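Local coordinates for putative carboxynorspermidine decarboxylase protein (Sinorhizobium meliloti, PDB 3MT1) that probably catalyses the pyridoxal 5'-phosphate-dependent decarboxylation of carboxynorspermidine and carboxyspermidine to norspermidine and spermidine, at the interface of chains A and B. Coordinates in Å, arbitrary orientation; residue numbers count along the deposited sequence, not the author numbering. Chains: chain A/B, Putative carboxynorspermidine decarboxylase protein.

All three contacts lie in the interface of the homodimer, and each has a twin with the chains exchanged. Contacts 1 and 3 are neighbours, with the centres of their C-alpha atoms about 11 Å apart. They share A:Ala40 and B:Leu364, and both use the C-terminal stretch of chain B laid against chain A. Contact 2 is separate, about 20 Å from contact 1 and 22 Å from contact 3 between the same kind of centres. It pairs the short helices 263-266 and 268-272 of chain A with helix 268-273 of chain B. The dimer is thus held both at this helix pairing and by an exchanged C-terminal tail.

Contact 1: the interface of chains A and B. Residues chain A 40, 59, 61-62, 65; chain B 333-335, 360, 364.
A:Ser59 and B:Asn333 meet through a hydrogen bond from the serine hydroxyl OG to the backbone carbonyl O, 2.8 Å long. Here the start of helix 60-70 of chain A packs against the 3-10 turn 332-334 and helix 357-362 of chain B in the homodimer interface. The hydroxyl lies in the carbonyl plane, on a lone pair, with a C=O...OG angle of 140°. The ring of B:Tyr360 slides past A:Phe61 in the opposite direction. A:Phe61 CB lies over a face of that ring, offset toward CD2, 3.6 Å from B:Tyr360 CD2. The phenol OH reaches A:Glu62 CG and A:Leu65 CD2, and A:Leu65 runs across the tyrosine at about a right angle. B:Leu364 sets its methyl CD1 against A:Ala40 CB at 3.5 Å.

Water extends this shell. Water 1 lies at the tyrosine ring edge, in plane, 2.8 Å from B:Tyr360 OH. It also pairs with the carboxylate oxygen A:Glu62 OE2, so it joins the two side chains. Water 2 joins A:Phe61 N to B:Gly334 O.

Second-shell bonds set the donor. A:Ser59 OG stands between its backbone N and carbonyl carbon (chi1 69°). There it also accepts from A:Glu62 N. One hydroxyl therefore links the helix start to the 3-10 turn. B:Tyr360 has CG anti to its backbone N, which directs the ring to chain A. The A:Glu62 N to A:Ser59 OG bond is 3.2 Å long, with 157° at the hydrogen.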
# COMPACT_ATOMS: atom_id res chain seq x y z
N ALA A 40 -10.49 -11.14 -2.32
CA ALA A 40 -11.65 -10.88 -1.51
C ALA A 40 -12.68 -10.11 -2.32
O ALA A 40 -13.50 -9.42 -1.78
CB ALA A 40 -11.24 -10.09 -0.29
N SER A 59 -8.28 -11.95 9.91
CA SER A 59 -8.62 -10.72 10.60
C SER A 59 -10.10 -10.72 10.83
O SER A 59 -10.80 -11.50 10.20
CB SER A 59 -8.26 -9.52 9.76
OG SER A 59 -9.12 -9.46 8.64
N PHE A 61 -12.33 -8.38 10.03
CA PHE A 61 -13.01 -7.96 8.82
C PHE A 61 -13.13 -9.04 7.76
O PHE A 61 -14.18 -9.17 7.14
CB PHE A 61 -12.37 -6.70 8.29
CG PHE A 61 -12.71 -5.51 9.13
CD1 PHE A 61 -13.63 -5.64 10.18
CD2 PHE A 61 -12.17 -4.26 8.85
CE1 PHE A 61 -14.00 -4.56 10.97
CE2 PHE A 61 -12.55 -3.14 9.63
CZ PHE A 61 -13.46 -3.30 10.69
N GLU A 62 -12.09 -9.86 7.63
CA GLU A 62 -12.08 -10.98 6.68
C GLU A 62 -13.01 -12.09 7.08
O GLU A 62 -13.70 -12.65 6.25
CB GLU A 62 -10.67 -11.56 6.50
CG GLU A 62 -9.80 -10.72 5.58
CD GLU A 62 -8.45 -11.35 5.24
OE1 GLU A 62 -8.12 -12.43 5.81
OE2 GLU A 62 -7.72 -10.76 4.39
N LEU A 65 -16.54 -10.79 6.41
CA LEU A 65 -16.79 -10.85 4.99
C LEU A 65 -17.01 -12.30 4.57
O LEU A 65 -17.92 -12.55 3.77
CB LEU A 65 -15.64 -10.24 4.19
CG LEU A 65 -15.74 -10.18 2.65
CD1 LEU A 65 -16.62 -9.02 2.29
CD2 LEU A 65 -14.43 -10.00 1.93
N ASN B 333 -4.75 -7.80 4.38
CA ASN B 333 -5.16 -8.80 5.37
C ASN B 333 -6.53 -8.52 6.01
O ASN B 333 -6.98 -9.28 6.86
CB ASN B 333 -4.06 -8.99 6.46
CG ASN B 333 -3.04 -10.11 6.10
OD1 ASN B 333 -2.71 -10.33 4.93
ND2 ASN B 333 -2.54 -10.81 7.13
N GLY B 334 -7.19 -7.45 5.59
CA GLY B 334 -8.34 -6.94 6.29
C GLY B 334 -8.04 -6.41 7.70
O GLY B 334 -8.97 -6.17 8.48
N VAL B 335 -6.78 -6.24 8.05
CA VAL B 335 -6.52 -5.64 9.36
C VAL B 335 -7.18 -4.27 9.52
O VAL B 335 -7.36 -3.52 8.56
CB VAL B 335 -5.02 -5.60 9.84
CG1 VAL B 335 -4.37 -6.96 9.70
CG2 VAL B 335 -4.25 -4.53 9.14
N TYR B 360 -14.13 -1.27 4.66
CA TYR B 360 -13.44 -2.43 4.10
C TYR B 360 -14.23 -3.09 2.99
O TYR B 360 -13.71 -3.27 1.89
CB TYR B 360 -13.12 -3.44 5.20
CG TYR B 360 -12.64 -4.79 4.72
CD1 TYR B 360 -11.38 -4.94 4.11
CD2 TYR B 360 -13.41 -5.92 4.94
CE1 TYR B 360 -10.94 -6.22 3.70
CE2 TYR B 360 -12.99 -7.17 4.54
CZ TYR B 360 -11.78 -7.32 3.93
OH TYR B 360 -11.40 -8.58 3.59
N LEU B 364 -13.91 -3.51 -1.83
CA LEU B 364 -13.64 -4.79 -2.53
C LEU B 364 -14.64 -5.12 -3.62
O LEU B 364 -14.42 -6.00 -4.43
CB LEU B 364 -13.62 -5.97 -1.55
CG LEU B 364 -12.30 -5.99 -0.79
CD1 LEU B 364 -12.38 -6.86 0.46
CD2 LEU B 364 -11.11 -6.35 -1.74
O HOH W 1 -8.88 -9.22 2.49
O HOH W 2 -10.13 -6.61 10.81

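Contact 2: the interface of chains A and B. Residues chain A 264, 268, 271-272, 296, 330, 332; chain B 268-269, 272-273, 328.
B:Lys328 reaches over the homodimer interface to A:Glu264, and its chain can be followed outward. CB lies beside A:Asn330, whose side chain points the same way, with OD1 as its near atom. CG stands between the backbone N and the carbonyl carbon (chi1 52°). CD already lies beside A:Glu264 OE2; the bend at chi3 (102°) keeps CE near that oxygen and leads on to NZ. At the tip, NZ makes a salt bridge to A:Glu264 OE2 at 2.6 Å. It approaches on the syn side, 23° out of the carboxylate plane. NZ also bridges to B:Asp269 OD1 of its own chain at 2.8 Å. The lysine nitrogen thus lies between two carboxylates whose oxygens are 4.3 Å apart, A:Glu264 OE2 and B:Asp269 OD1. B:Asp269 is a predicted substrate-binding residue, so the bridge may tie the dimer contact to the active site.

The other glutamate oxygen, OE1, lies over one face of the A:Phe332 ring, offset toward the rim. On the chain A side, A:Asn330 ND2 donates to the backbone A:Glu264 O, and A:Asn330 OD1 accepts from A:Phe332 N. These bonds brace that side.

Next to the charges is an apolar core. A:Leu268 and B:Leu268 meet tip to tip, CD1 to CD2, at 3.8 Å. B:Ile272 crosses A:Leu271 at about a right angle, its CD1 3.7 Å from A:Leu271 CD2.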
# COMPACT_ATOMS: atom_id res chain seq x y z
N GLU A 264 2.78 1.14 -7.18
CA GLU A 264 2.63 1.31 -5.76
C GLU A 264 1.15 1.31 -5.34
O GLU A 264 0.78 0.74 -4.30
CB GLU A 264 3.30 2.58 -5.28
CG GLU A 264 3.02 2.83 -3.80
CD GLU A 264 4.07 3.70 -3.13
OE1 GLU A 264 5.07 4.09 -3.80
OE2 GLU A 264 3.88 3.99 -1.91
N LEU A 268 1.07 -3.44 -5.80
CA LEU A 268 2.07 -3.19 -4.82
C LEU A 268 3.10 -4.33 -4.65
O LEU A 268 4.27 -4.07 -4.35
CB LEU A 268 1.34 -2.84 -3.52
CG LEU A 268 2.03 -2.51 -2.22
CD1 LEU A 268 2.93 -1.34 -2.41
CD2 LEU A 268 0.99 -2.26 -1.11
N LEU A 271 6.37 -3.89 -6.51
CA LEU A 271 7.29 -2.94 -5.89
C LEU A 271 7.97 -3.57 -4.68
O LEU A 271 9.19 -3.57 -4.60
CB LEU A 271 6.54 -1.66 -5.49
CG LEU A 271 7.25 -0.58 -4.63
CD1 LEU A 271 8.57 -0.07 -5.25
CD2 LEU A 271 6.30 0.61 -4.33
N ILE A 272 7.16 -4.07 -3.73
CA ILE A 272 7.63 -4.76 -2.53
C ILE A 272 8.65 -5.85 -2.89
O ILE A 272 9.72 -5.95 -2.29
CB ILE A 272 6.45 -5.49 -1.75
CG1 ILE A 272 5.37 -4.52 -1.31
CG2 ILE A 272 6.96 -6.24 -0.55
CD1 ILE A 272 5.94 -3.26 -0.65
N LEU A 296 8.60 7.85 -9.23
CA LEU A 296 9.49 7.04 -8.42
C LEU A 296 10.49 6.22 -9.24
O LEU A 296 10.17 5.74 -10.34
CB LEU A 296 8.67 6.12 -7.55
CG LEU A 296 8.25 6.73 -6.22
CD1 LEU A 296 7.60 8.12 -6.36
CD2 LEU A 296 7.31 5.70 -5.58
N ASN A 330 -4.25 1.24 -3.05
CA ASN A 330 -4.31 2.43 -2.22
C ASN A 330 -4.40 3.73 -3.05
O ASN A 330 -4.46 3.69 -4.27
CB ASN A 330 -3.11 2.43 -1.28
CG ASN A 330 -1.81 2.32 -2.04
OD1 ASN A 330 -1.36 3.29 -2.65
ND2 ASN A 330 -1.24 1.12 -2.06
N PHE A 332 -2.17 6.15 -3.34
CA PHE A 332 -0.84 6.72 -3.48
C PHE A 332 -0.88 7.89 -4.48
O PHE A 332 -1.27 7.71 -5.64
CB PHE A 332 0.11 5.61 -3.99
CG PHE A 332 1.45 6.11 -4.50
CD1 PHE A 332 2.40 6.62 -3.61
CD2 PHE A 332 1.76 6.04 -5.88
CE1 PHE A 332 3.64 7.05 -4.07
CE2 PHE A 332 3.02 6.50 -6.36
CZ PHE A 332 3.96 7.00 -5.45
N LEU B 268 3.67 2.11 4.97
CA LEU B 268 4.09 1.27 3.90
C LEU B 268 5.48 1.64 3.40
O LEU B 268 6.20 0.79 2.89
CB LEU B 268 3.04 1.32 2.79
CG LEU B 268 3.31 0.74 1.38
CD1 LEU B 268 3.55 -0.79 1.41
CD2 LEU B 268 2.20 1.10 0.36
N ASP B 269 5.85 2.91 3.53
CA ASP B 269 7.23 3.32 3.25
C ASP B 269 8.26 2.48 4.02
O ASP B 269 9.32 2.18 3.48
CB ASP B 269 7.46 4.83 3.44
CG ASP B 269 7.32 5.62 2.10
OD1 ASP B 269 6.52 5.19 1.25
OD2 ASP B 269 8.00 6.66 1.88
N ILE B 272 8.45 -0.68 1.98
CA ILE B 272 9.02 -0.41 0.65
C ILE B 272 10.54 -0.18 0.63
O ILE B 272 11.27 -0.71 -0.22
CB ILE B 272 8.37 0.83 -0.02
CG1 ILE B 272 6.87 0.63 -0.17
CG2 ILE B 272 8.96 1.02 -1.38
CD1 ILE B 272 6.13 1.84 -0.79
N TYR B 273 10.99 0.64 1.57
CA TYR B 273 12.37 1.02 1.63
C TYR B 273 13.16 0.19 2.63
O TYR B 273 14.37 0.36 2.75
CB TYR B 273 12.48 2.53 1.88
CG TYR B 273 11.81 3.26 0.75
CD1 TYR B 273 12.37 3.26 -0.52
CD2 TYR B 273 10.59 3.89 0.92
CE1 TYR B 273 11.75 3.86 -1.57
CE2 TYR B 273 9.97 4.53 -0.13
CZ TYR B 273 10.55 4.50 -1.37
OH TYR B 273 9.94 5.11 -2.43
N LYS B 328 -1.30 6.38 1.90
CA LYS B 328 -1.06 5.14 1.20
C LYS B 328 -1.46 3.94 2.04
O LYS B 328 -1.06 2.83 1.76
CB LYS B 328 0.37 5.06 0.64
CG LYS B 328 1.49 5.32 1.64
CD LYS B 328 2.86 5.03 1.00
CE LYS B 328 3.56 6.30 0.59
NZ LYS B 328 4.53 6.09 -0.48
O HOH W 3 11.49 -3.78 -0.79

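Contact 3: the interface of chains A and B. Residues chain A 40-43, 340, 352-353; chain B 361, 364-365.
This is a tail-exchange contact of the homodimer: the C-terminal end of chain B packs into a site on chain A and helps join the subunits. A:Trp42 is at its centre. The indole NE1 donates a nearly straight hydrogen bond to the backbone carbonyl B:Glu361 O, 2.8 Å long with 172° at the hydrogen. That oxygen lies at the ring edge, in plane. B:Ser365 CB sits over one indole face, 3.4 Å from the centroid of the five-membered ring, as a CH-pi contact. B:Glu361 CD lies over the opposite face, toward the rim. An alanine in place of A:Trp42 would probably leave B:Glu361 O without its indole donor and open a gap under B:Ser365 CB.

The last residue is also held by its hydroxyl. B:Ser365 OG pairs with A:Ser43 OG at 2.7 Å and accepts from A:Ser43 N. Its terminal carboxylate oxygen OXT lies at the edge of the A:Arg353 guanidinium, in plane, 3.6 Å from NE. The methyls A:Val352 CG1 and A:Ile340 CD1 lie against the oxygens B:Ser365 O and B:Leu364 O.

In the fold, the 3-10 turn 42-44 and strands 339-343 and 349-353 of chain A receive the tail that follows helix 357-362 of chain B.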
# COMPACT_ATOMS: atom_id res chain seq x y z
N ALA A 40 -10.49 -11.14 -2.32
CA ALA A 40 -11.65 -10.88 -1.51
C ALA A 40 -12.68 -10.11 -2.32
O ALA A 40 -13.50 -9.42 -1.78
CB ALA A 40 -11.24 -10.09 -0.29
N THR A 41 -12.60 -10.17 -3.62
CA THR A 41 -13.54 -9.43 -4.44
C THR A 41 -14.90 -10.14 -4.41
O THR A 41 -15.15 -11.07 -5.18
CB THR A 41 -13.04 -9.32 -5.85
OG1 THR A 41 -11.72 -8.74 -5.82
CG2 THR A 41 -13.96 -8.42 -6.68
N TRP A 42 -15.77 -9.68 -3.51
CA TRP A 42 -16.88 -10.52 -3.09
C TRP A 42 -18.00 -10.66 -4.12
O TRP A 42 -18.80 -11.57 -4.05
CB TRP A 42 -17.42 -10.10 -1.72
CG TRP A 42 -17.71 -8.64 -1.59
CD1 TRP A 42 -16.86 -7.68 -1.08
CD2 TRP A 42 -18.92 -7.97 -1.92
NE1 TRP A 42 -17.48 -6.46 -1.10
CE2 TRP A 42 -18.74 -6.60 -1.61
CE3 TRP A 42 -20.14 -8.39 -2.47
CZ2 TRP A 42 -19.75 -5.63 -1.84
CZ3 TRP A 42 -21.16 -7.42 -2.69
CH2 TRP A 42 -20.94 -6.06 -2.38
N SER A 43 -18.01 -9.79 -5.12
CA SER A 43 -19.04 -9.87 -6.12
C SER A 43 -18.95 -11.13 -7.02
O SER A 43 -19.72 -11.25 -7.97
CB SER A 43 -18.97 -8.65 -7.00
OG SER A 43 -17.70 -8.61 -7.60
N ILE A 340 -13.49 -1.99 -10.48
CA ILE A 340 -13.60 -3.44 -10.47
C ILE A 340 -14.71 -3.82 -11.44
O ILE A 340 -15.80 -3.30 -11.36
CB ILE A 340 -13.92 -3.94 -9.07
CG1 ILE A 340 -12.71 -3.66 -8.15
CG2 ILE A 340 -14.34 -5.42 -9.10
CD1 ILE A 340 -12.97 -3.81 -6.66
N VAL A 352 -18.69 -3.29 -11.54
CA VAL A 352 -19.19 -3.52 -10.21
C VAL A 352 -18.97 -2.30 -9.32
O VAL A 352 -19.79 -2.01 -8.46
CB VAL A 352 -18.48 -4.71 -9.55
CG1 VAL A 352 -19.04 -4.96 -8.16
CG2 VAL A 352 -18.67 -5.95 -10.37
N ARG A 353 -17.84 -1.62 -9.50
CA ARG A 353 -17.44 -0.63 -8.51
C ARG A 353 -16.54 0.41 -9.12
O ARG A 353 -15.46 0.07 -9.55
CB ARG A 353 -16.73 -1.34 -7.33
CG ARG A 353 -16.26 -0.42 -6.19
CD ARG A 353 -17.42 0.16 -5.38
NE ARG A 353 -16.95 0.71 -4.11
CZ ARG A 353 -16.73 2.01 -3.85
NH1 ARG A 353 -16.99 2.95 -4.75
NH2 ARG A 353 -16.30 2.36 -2.65
N GLU B 361 -15.50 -3.41 3.27
CA GLU B 361 -16.33 -4.22 2.37
C GLU B 361 -16.51 -3.50 1.05
O GLU B 361 -16.43 -4.12 -0.03
CB GLU B 361 -17.70 -4.49 2.97
CG GLU B 361 -18.38 -5.67 2.33
CD GLU B 361 -19.85 -5.78 2.63
OE1 GLU B 361 -20.32 -6.93 2.90
OE2 GLU B 361 -20.53 -4.74 2.60
N LEU B 364 -13.91 -3.51 -1.83
CA LEU B 364 -13.64 -4.79 -2.53
C LEU B 364 -14.64 -5.12 -3.62
O LEU B 364 -14.42 -6.00 -4.43
CB LEU B 364 -13.62 -5.97 -1.55
CG LEU B 364 -12.30 -5.99 -0.79
CD1 LEU B 364 -12.38 -6.86 0.46
CD2 LEU B 364 -11.11 -6.35 -1.74
N SER B 365 -15.75 -4.43 -3.61
CA SER B 365 -16.80 -4.68 -4.58
C SER B 365 -17.92 -3.74 -4.26
O SER B 365 -19.02 -3.93 -4.74
CB SER B 365 -17.29 -6.14 -4.53
OG SER B 365 -16.95 -6.83 -5.72
OXT SER B 365 -17.73 -2.78 -3.54